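Local coordinates for phosphohistidine phosphatase SixA (Escherichia coli, PDB 1UJC), which removes phosphate from phosphohistidine, acting on the HPt domain of the ArcB sensor in the multistep His-Asp phosphorelay, at residues Met1-Leu13 and Val100-Val112. Sequence-based numbering, arbitrary orientation.
With WO4 (tungstate(VI)ion), chain C.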
ATOM      1  N   MET A   1       4.765 -14.827  -2.001  1.00  9.19           N
ATOM      2  CA  MET A   1       3.568 -13.993  -1.697  1.00 11.80           C
ATOM      3  C   MET A   1       3.650 -12.644  -2.389  1.00 11.93           C
ATOM      4  O   MET A   1       4.673 -11.965  -2.324  1.00 14.81           O
ATOM      5  CB  MET A   1       3.435 -13.785  -0.184  1.00 11.49           C
ATOM      6  CG  MET A   1       2.247 -12.920   0.227  1.00 11.23           C
ATOM      7  SD  MET A   1       2.031 -12.781   2.029  1.00 11.51           S
ATOM      8  CE  MET A   1       3.217 -11.451   2.431  1.00  8.79           C
ATOM      9  N   GLN A   2       2.567 -12.262  -3.055  1.00 12.87           N
ATOM     10  CA  GLN A   2       2.511 -10.988  -3.758  1.00 13.71           C
ATOM     11  C   GLN A   2       2.172  -9.868  -2.787  1.00 13.68           C
ATOM     12  O   GLN A   2       1.172  -9.929  -2.081  1.00 13.06           O
ATOM     13  CB  GLN A   2       1.454 -11.025  -4.862  1.00 15.76           C
ATOM     14  CG  GLN A   2       1.796 -11.902  -6.058  1.00 19.51           C
ATOM     15  CD  GLN A   2       3.142 -11.562  -6.670  1.00 21.22           C
ATOM     16  OE1 GLN A   2       4.173 -12.090  -6.257  1.00 18.45           O
ATOM     17  NE2 GLN A   2       3.140 -10.663  -7.651  1.00 21.70           N
ATOM     18  N   VAL A   3       3.018  -8.849  -2.742  1.00 12.59           N
ATOM     19  CA  VAL A   3       2.772  -7.724  -1.860  1.00 12.56           C
ATOM     20  C   VAL A   3       2.587  -6.481  -2.707  1.00 12.52           C
ATOM     21  O   VAL A   3       3.426  -6.171  -3.549  1.00 14.47           O
ATOM     22  CB  VAL A   3       3.946  -7.501  -0.886  1.00 11.50           C
ATOM     23  CG1 VAL A   3       3.638  -6.334   0.036  1.00 11.21           C
ATOM     24  CG2 VAL A   3       4.194  -8.767  -0.078  1.00 11.78           C
ATOM     25  N   PHE A   4       1.476  -5.785  -2.505  1.00 11.19           N
ATOM     26  CA  PHE A   4       1.211  -4.565  -3.249  1.00 12.39           C
ATOM     27  C   PHE A   4       1.260  -3.390  -2.289  1.00 11.49           C
ATOM     28  O   PHE A   4       0.373  -3.218  -1.456  1.00 12.47           O
ATOM     29  CB  PHE A   4      -0.155  -4.628  -3.930  1.00 14.05           C
ATOM     30  CG  PHE A   4      -0.286  -5.757  -4.912  1.00 15.39           C
ATOM     31  CD1 PHE A   4      -0.805  -6.982  -4.518  1.00 14.63           C
ATOM     32  CD2 PHE A   4       0.130  -5.595  -6.230  1.00 17.14           C
ATOM     33  CE1 PHE A   4      -0.911  -8.034  -5.422  1.00 16.19           C
ATOM     34  CE2 PHE A   4       0.027  -6.644  -7.144  1.00 16.35           C
ATOM     35  CZ  PHE A   4      -0.493  -7.864  -6.739  1.00 17.43           C
ATOM     36  N   ILE A   5       2.308  -2.586  -2.418  1.00 10.47           N
ATOM     37  CA  ILE A   5       2.511  -1.431  -1.557  1.00 11.30           C
ATOM     38  C   ILE A   5       1.949  -0.182  -2.214  1.00 11.96           C
ATOM     39  O   ILE A   5       2.346   0.186  -3.322  1.00 12.53           O
ATOM     40  CB  ILE A   5       4.009  -1.243  -1.272  1.00 11.35           C
ATOM     41  CG1 ILE A   5       4.574  -2.540  -0.677  1.00 11.50           C
ATOM     42  CG2 ILE A   5       4.221  -0.067  -0.329  1.00 13.00           C
ATOM     43  CD1 ILE A   5       6.064  -2.551  -0.482  1.00  8.08           C
ATOM     44  N   MET A   6       1.026   0.477  -1.523  1.00 11.23           N
ATOM     45  CA  MET A   6       0.394   1.665  -2.068  1.00 11.68           C
ATOM     46  C   MET A   6       0.485   2.902  -1.184  1.00 11.81           C
ATOM     47  O   MET A   6       0.345   2.830   0.035  1.00 11.59           O
ATOM     48  CB  MET A   6      -1.074   1.352  -2.374  1.00 13.20           C
ATOM     49  CG  MET A   6      -1.898   2.511  -2.905  1.00 12.45           C
ATOM     50  SD  MET A   6      -3.568   1.957  -3.326  1.00 14.22           S
ATOM     51  CE  MET A   6      -4.044   3.191  -4.580  1.00 14.58           C
ATOM     52  N   ARG A   7       0.739   4.042  -1.814  1.00 12.41           N
ATOM     53  CA  ARG A   7       0.804   5.308  -1.095  1.00 13.42           C
ATOM     54  C   ARG A   7      -0.612   5.872  -1.120  1.00 13.38           C
ATOM     55  O   ARG A   7      -1.282   5.836  -2.150  1.00 12.46           O
ATOM     56  CB  ARG A   7       1.754   6.286  -1.793  1.00 14.05           C
ATOM     57  CG  ARG A   7       1.814   7.647  -1.125  1.00 13.48           C
ATOM     58  CD  ARG A   7       2.722   8.591  -1.888  1.00 13.95           C
ATOM     59  NE  ARG A   7       2.810   9.891  -1.236  1.00 18.04           N
ATOM     60  CZ  ARG A   7       3.314  10.982  -1.805  1.00 17.85           C
ATOM     61  NH1 ARG A   7       3.780  10.932  -3.046  1.00 14.76           N
ATOM     62  NH2 ARG A   7       3.347  12.124  -1.133  1.00 16.73           N
ATOM     63  N   HIS A   8      -1.071   6.373   0.019  1.00 12.25           N
ATOM     64  CA  HIS A   8      -2.406   6.939   0.114  1.00 11.31           C
ATOM     65  C   HIS A   8      -2.592   7.972  -1.000  1.00 12.13           C
ATOM     66  O   HIS A   8      -1.616   8.493  -1.541  1.00 11.05           O
ATOM     67  CB  HIS A   8      -2.582   7.602   1.477  1.00 11.78           C
ATOM     68  CG  HIS A   8      -1.761   8.839   1.644  1.00 12.08           C
ATOM     69  ND1 HIS A   8      -2.069  10.021   1.009  1.00 11.34           N
ATOM     70  CD2 HIS A   8      -0.616   9.067   2.330  1.00 11.33           C
ATOM     71  CE1 HIS A   8      -1.150  10.925   1.294  1.00 12.42           C
ATOM     72  NE2 HIS A   8      -0.256  10.370   2.095  1.00 10.95           N
ATOM     73  N   GLY A   9      -3.846   8.263  -1.335  1.00 10.78           N
ATOM     74  CA  GLY A   9      -4.133   9.222  -2.387  1.00 13.91           C
ATOM     75  C   GLY A   9      -3.970  10.671  -1.963  1.00 13.99           C
ATOM     76  O   GLY A   9      -3.787  10.965  -0.784  1.00 13.61           O
ATOM     77  N   ASP A  10      -4.028  11.571  -2.941  1.00 14.52           N
ATOM     78  CA  ASP A  10      -3.899  13.004  -2.716  1.00 15.81           C
ATOM     79  C   ASP A  10      -4.799  13.425  -1.549  1.00 16.65           C
ATOM     80  O   ASP A  10      -5.980  13.075  -1.507  1.00 16.22           O
ATOM     81  CB  ASP A  10      -4.290  13.754  -3.992  1.00 17.17           C
ATOM     82  CG  ASP A  10      -4.025  15.242  -3.902  1.00 17.01           C
ATOM     83  OD1 ASP A  10      -2.848  15.650  -3.813  1.00 21.33           O
ATOM     84  OD2 ASP A  10      -5.001  16.008  -3.921  1.00 19.57           O
ATOM     85  N   ALA A  11      -4.242  14.182  -0.609  1.00 16.55           N
ATOM     86  CA  ALA A  11      -5.000  14.596   0.565  1.00 16.39           C
ATOM     87  C   ALA A  11      -4.982  16.094   0.839  1.00 17.52           C
ATOM     88  O   ALA A  11      -4.016  16.784   0.522  1.00 16.23           O
ATOM     89  CB  ALA A  11      -4.483  13.849   1.787  1.00 16.37           C
ATOM     90  N   ALA A  12      -6.058  16.584   1.448  1.00 17.67           N
ATOM     91  CA  ALA A  12      -6.169  17.994   1.787  1.00 18.42           C
ATOM     92  C   ALA A  12      -4.972  18.396   2.639  1.00 19.85           C
ATOM     93  O   ALA A  12      -4.542  17.646   3.520  1.00 19.51           O
ATOM     94  CB  ALA A  12      -7.460  18.247   2.544  1.00 19.89           C
ATOM     95  N   LEU A  13      -4.433  19.580   2.371  1.00 20.22           N
ATOM     96  CA  LEU A  13      -3.279  20.070   3.112  1.00 22.18           C
ATOM     97  C   LEU A  13      -3.608  20.495   4.535  1.00 22.25           C
ATOM     98  O   LEU A  13      -2.789  20.330   5.447  1.00 21.43           O
ATOM     99  CB  LEU A  13      -2.639  21.245   2.370  1.00 24.93           C
ATOM    100  CG  LEU A  13      -1.701  20.861   1.225  1.00 26.26           C
ATOM    101  CD1 LEU A  13      -1.250  22.103   0.482  1.00 28.28           C
ATOM    102  CD2 LEU A  13      -0.503  20.104   1.795  1.00 27.90           C
ATOM    103  N   VAL A 100      -0.495 -16.908   3.279  1.00 12.73           N
ATOM    104  CA  VAL A 100      -1.155 -15.809   2.577  1.00 12.77           C
ATOM    105  C   VAL A 100      -0.590 -15.634   1.162  1.00 13.61           C
ATOM    106  O   VAL A 100       0.624 -15.527   0.973  1.00 13.09           O
ATOM    107  CB  VAL A 100      -1.005 -14.493   3.361  1.00 14.09           C
ATOM    108  CG1 VAL A 100      -1.584 -13.336   2.567  1.00 12.67           C
ATOM    109  CG2 VAL A 100      -1.704 -14.618   4.701  1.00 13.87           C
ATOM    110  N   ALA A 101      -1.479 -15.593   0.172  1.00 13.73           N
ATOM    111  CA  ALA A 101      -1.068 -15.464  -1.225  1.00 12.67           C
ATOM    112  C   ALA A 101      -0.824 -14.035  -1.702  1.00 11.50           C
ATOM    113  O   ALA A 101       0.003 -13.811  -2.585  1.00  9.65           O
ATOM    114  CB  ALA A 101      -2.096 -16.144  -2.137  1.00 14.20           C
ATOM    115  N   SER A 102      -1.534 -13.070  -1.127  1.00 12.29           N
ATOM    116  CA  SER A 102      -1.374 -11.682  -1.540  1.00 11.68           C
ATOM    117  C   SER A 102      -1.847 -10.698  -0.484  1.00 12.18           C
ATOM    118  O   SER A 102      -2.817 -10.956   0.236  1.00 12.64           O
ATOM    119  CB  SER A 102      -2.143 -11.440  -2.836  1.00 13.54           C
ATOM    120  OG  SER A 102      -3.507 -11.771  -2.666  1.00 12.49           O
ATOM    121  N   VAL A 103      -1.163  -9.561  -0.410  1.00 10.90           N
ATOM    122  CA  VAL A 103      -1.487  -8.526   0.561  1.00 11.88           C
ATOM    123  C   VAL A 103      -1.366  -7.142  -0.058  1.00 11.34           C
ATOM    124  O   VAL A 103      -0.434  -6.875  -0.816  1.00 13.04           O
ATOM    125  CB  VAL A 103      -0.529  -8.576   1.781  1.00 12.28           C
ATOM    126  CG1 VAL A 103      -0.921  -7.515   2.798  1.00 13.37           C
ATOM    127  CG2 VAL A 103      -0.546  -9.957   2.413  1.00 14.39           C
ATOM    128  N   LEU A 104      -2.319  -6.271   0.264  1.00 11.46           N
ATOM    129  CA  LEU A 104      -2.303  -4.893  -0.216  1.00 12.03           C
ATOM    130  C   LEU A 104      -1.976  -4.029   0.998  1.00 11.98           C
ATOM    131  O   LEU A 104      -2.683  -4.080   2.006  1.00 12.05           O
ATOM    132  CB  LEU A 104      -3.663  -4.488  -0.790  1.00 13.55           C
ATOM    133  CG  LEU A 104      -3.846  -2.996  -1.106  1.00 14.51           C
ATOM    134  CD1 LEU A 104      -2.750  -2.509  -2.044  1.00 15.03           C
ATOM    135  CD2 LEU A 104      -5.213  -2.772  -1.725  1.00 17.74           C
ATOM    136  N   VAL A 105      -0.891  -3.263   0.900  1.00 11.21           N
ATOM    137  CA  VAL A 105      -0.438  -2.392   1.988  1.00 12.23           C
ATOM    138  C   VAL A 105      -0.614  -0.928   1.598  1.00 12.24           C
ATOM    139  O   VAL A 105      -0.031  -0.469   0.617  1.00 14.65           O
ATOM    140  CB  VAL A 105       1.062  -2.630   2.306  1.00 11.96           C
ATOM    141  CG1 VAL A 105       1.498  -1.754   3.481  1.00 10.29           C
ATOM    142  CG2 VAL A 105       1.306  -4.098   2.611  1.00 10.81           C
ATOM    143  N   ILE A 106      -1.418  -0.196   2.362  1.00 14.41           N
ATOM    144  CA  ILE A 106      -1.660   1.215   2.080  1.00 13.04           C
ATOM    145  C   ILE A 106      -0.973   2.028   3.165  1.00 13.15           C
ATOM    146  O   ILE A 106      -1.289   1.887   4.347  1.00 14.14           O
ATOM    147  CB  ILE A 106      -3.172   1.521   2.051  1.00 11.72           C
ATOM    148  CG1 ILE A 106      -3.832   0.746   0.908  1.00 12.52           C
ATOM    149  CG2 ILE A 106      -3.398   3.006   1.863  1.00 10.72           C
ATOM    150  CD1 ILE A 106      -5.338   0.945   0.813  1.00 12.31           C
ATOM    151  N   SER A 107      -0.036   2.885   2.761  1.00 13.54           N
ATOM    152  CA  SER A 107       0.723   3.667   3.726  1.00 12.63           C
ATOM    153  C   SER A 107       1.091   5.079   3.277  1.00 13.42           C
ATOM    154  O   SER A 107       0.346   5.724   2.541  1.00 12.62           O
ATOM    155  CB  SER A 107       1.991   2.894   4.098  1.00 13.50           C
ATOM    156  OG  SER A 107       2.656   3.471   5.204  1.00 14.32           O
ATOM    157  N   HIS A 108       2.249   5.554   3.734  1.00 12.38           N
ATOM    158  CA  HIS A 108       2.701   6.897   3.407  1.00 12.55           C
ATOM    159  C   HIS A 108       4.194   6.969   3.131  1.00 12.42           C
ATOM    160  O   HIS A 108       4.933   5.999   3.327  1.00 11.42           O
ATOM    161  CB  HIS A 108       2.443   7.867   4.569  1.00 13.90           C
ATOM    162  CG  HIS A 108       1.186   7.607   5.338  1.00 12.39           C
ATOM    163  ND1 HIS A 108       0.194   8.554   5.475  1.00 12.56           N
ATOM    164  CD2 HIS A 108       0.783   6.534   6.058  1.00 13.67           C
ATOM    165  CE1 HIS A 108      -0.765   8.074   6.247  1.00 13.57           C
ATOM    166  NE2 HIS A 108      -0.432   6.851   6.614  1.00 10.59           N
ATOM    167  N   LEU A 109       4.618   8.140   2.664  1.00 13.59           N
ATOM    168  CA  LEU A 109       6.030   8.408   2.444  1.00 14.36           C
ATOM    169  C   LEU A 109       6.436   8.740   3.876  1.00 14.48           C
ATOM    170  O   LEU A 109       5.627   9.260   4.641  1.00 14.22           O
ATOM    171  CB  LEU A 109       6.244   9.659   1.591  1.00 14.98           C
ATOM    172  CG  LEU A 109       5.784   9.759   0.137  1.00 14.33           C
ATOM    173  CD1 LEU A 109       6.026  11.185  -0.344  1.00 15.27           C
ATOM    174  CD2 LEU A 109       6.532   8.767  -0.722  1.00 13.78           C
ATOM    175  N   PRO A 110       7.687   8.462   4.257  1.00 15.45           N
ATOM    176  CA  PRO A 110       8.730   7.859   3.429  1.00 15.56           C
ATOM    177  C   PRO A 110       8.747   6.341   3.583  1.00 15.35           C
ATOM    178  O   PRO A 110       9.517   5.648   2.909  1.00 15.24           O
ATOM    179  CB  PRO A 110       9.989   8.501   3.982  1.00 15.61           C
ATOM    180  CG  PRO A 110       9.706   8.489   5.455  1.00 15.53           C
ATOM    181  CD  PRO A 110       8.244   8.924   5.542  1.00 15.63           C
ATOM    182  N   LEU A 111       7.886   5.838   4.465  1.00 13.04           N
ATOM    183  CA  LEU A 111       7.805   4.406   4.741  1.00 14.20           C
ATOM    184  C   LEU A 111       7.677   3.501   3.514  1.00 13.30           C
ATOM    185  O   LEU A 111       8.388   2.508   3.403  1.00 13.22           O
ATOM    186  CB  LEU A 111       6.649   4.123   5.708  1.00 12.46           C
ATOM    187  CG  LEU A 111       6.377   2.657   6.070  1.00 14.20           C
ATOM    188  CD1 LEU A 111       7.675   1.923   6.331  1.00 16.01           C
ATOM    189  CD2 LEU A 111       5.470   2.605   7.289  1.00 14.41           C
ATOM    190  N   VAL A 112       6.783   3.847   2.593  1.00 14.04           N
ATOM    191  CA  VAL A 112       6.576   3.024   1.404  1.00 12.30           C
ATOM    192  C   VAL A 112       7.858   2.808   0.609  1.00 11.43           C
ATOM    193  O   VAL A 112       8.120   1.702   0.134  1.00  9.34           O
ATOM    194  CB  VAL A 112       5.485   3.624   0.488  1.00 12.64           C
ATOM    195  CG1 VAL A 112       4.142   3.589   1.204  1.00 12.60           C
ATOM    196  CG2 VAL A 112       5.846   5.048   0.102  1.00 13.29           C
TER
HETATM  197  W   WO4 C 163       1.888  11.437   2.744  1.00 16.76           W
HETATM  198  O1  WO4 C 163       2.504  10.096   1.838  1.00 14.52           O
HETATM  199  O2  WO4 C 163       1.046  10.864   4.148  1.00 18.72           O
HETATM  200  O3  WO4 C 163       0.943  12.486   1.748  1.00 23.77           O
HETATM  201  O4  WO4 C 163       3.227  12.372   3.318  1.00 16.35           O
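Gln2 to Arg7 pair in parallel with Ser102 to Ser107, forming the two central strands of the histidine phosphatase alpha/beta sheet, and the tungstate sits just past their C-terminal ends. An unbroken ladder of seven backbone hydrogen bonds joins them, from Gln2 N to Ala101 O through to His8 N and Ser107 O; the shortest is Met6 N to Val105 O, 2.6 Å.

Apolar side chains meet on both faces of the strand pair. On one, Val3 CG1 meets Val105 CG2, and Ile5 CG2 reaches Val112 CG1 (4.0 Å) at the start of helix 111-119. On the other, Leu104 CD1 lies against Phe4 CB at 3.8 Å. Near the N-terminal end, Met1 SD rests on Val100 CG1.

Both segments grip the anion, which probably marks the phosphate site; His8 is consistent with the superfamily's phosphoryl-accepting histidine. In Arg7, of the Arg-His-Gly signature, CG anti to the backbone N (chi1 177°) and an extended chain carry NE to tungstate O1, which also accepts from Leu109 N (3.0 Å). Leu109 CD1 lies over one guanidinium face, toward its rim. A leucine in place of Arg7 would probably leave O1 to Leu109 N, among the donors described here, and the anion without that positive charge. His108 ND1 donates to tungstate O2 (2.8 Å), in plane at the ring edge, while Ser51 holds NE2; Arg55 adds another donor. The His8 ND1 bond to Gly9 O, 2.7 Å and nearly in the ring plane, would limit ring rotation and keep NE2 facing the tungsten, 2.5 Å away.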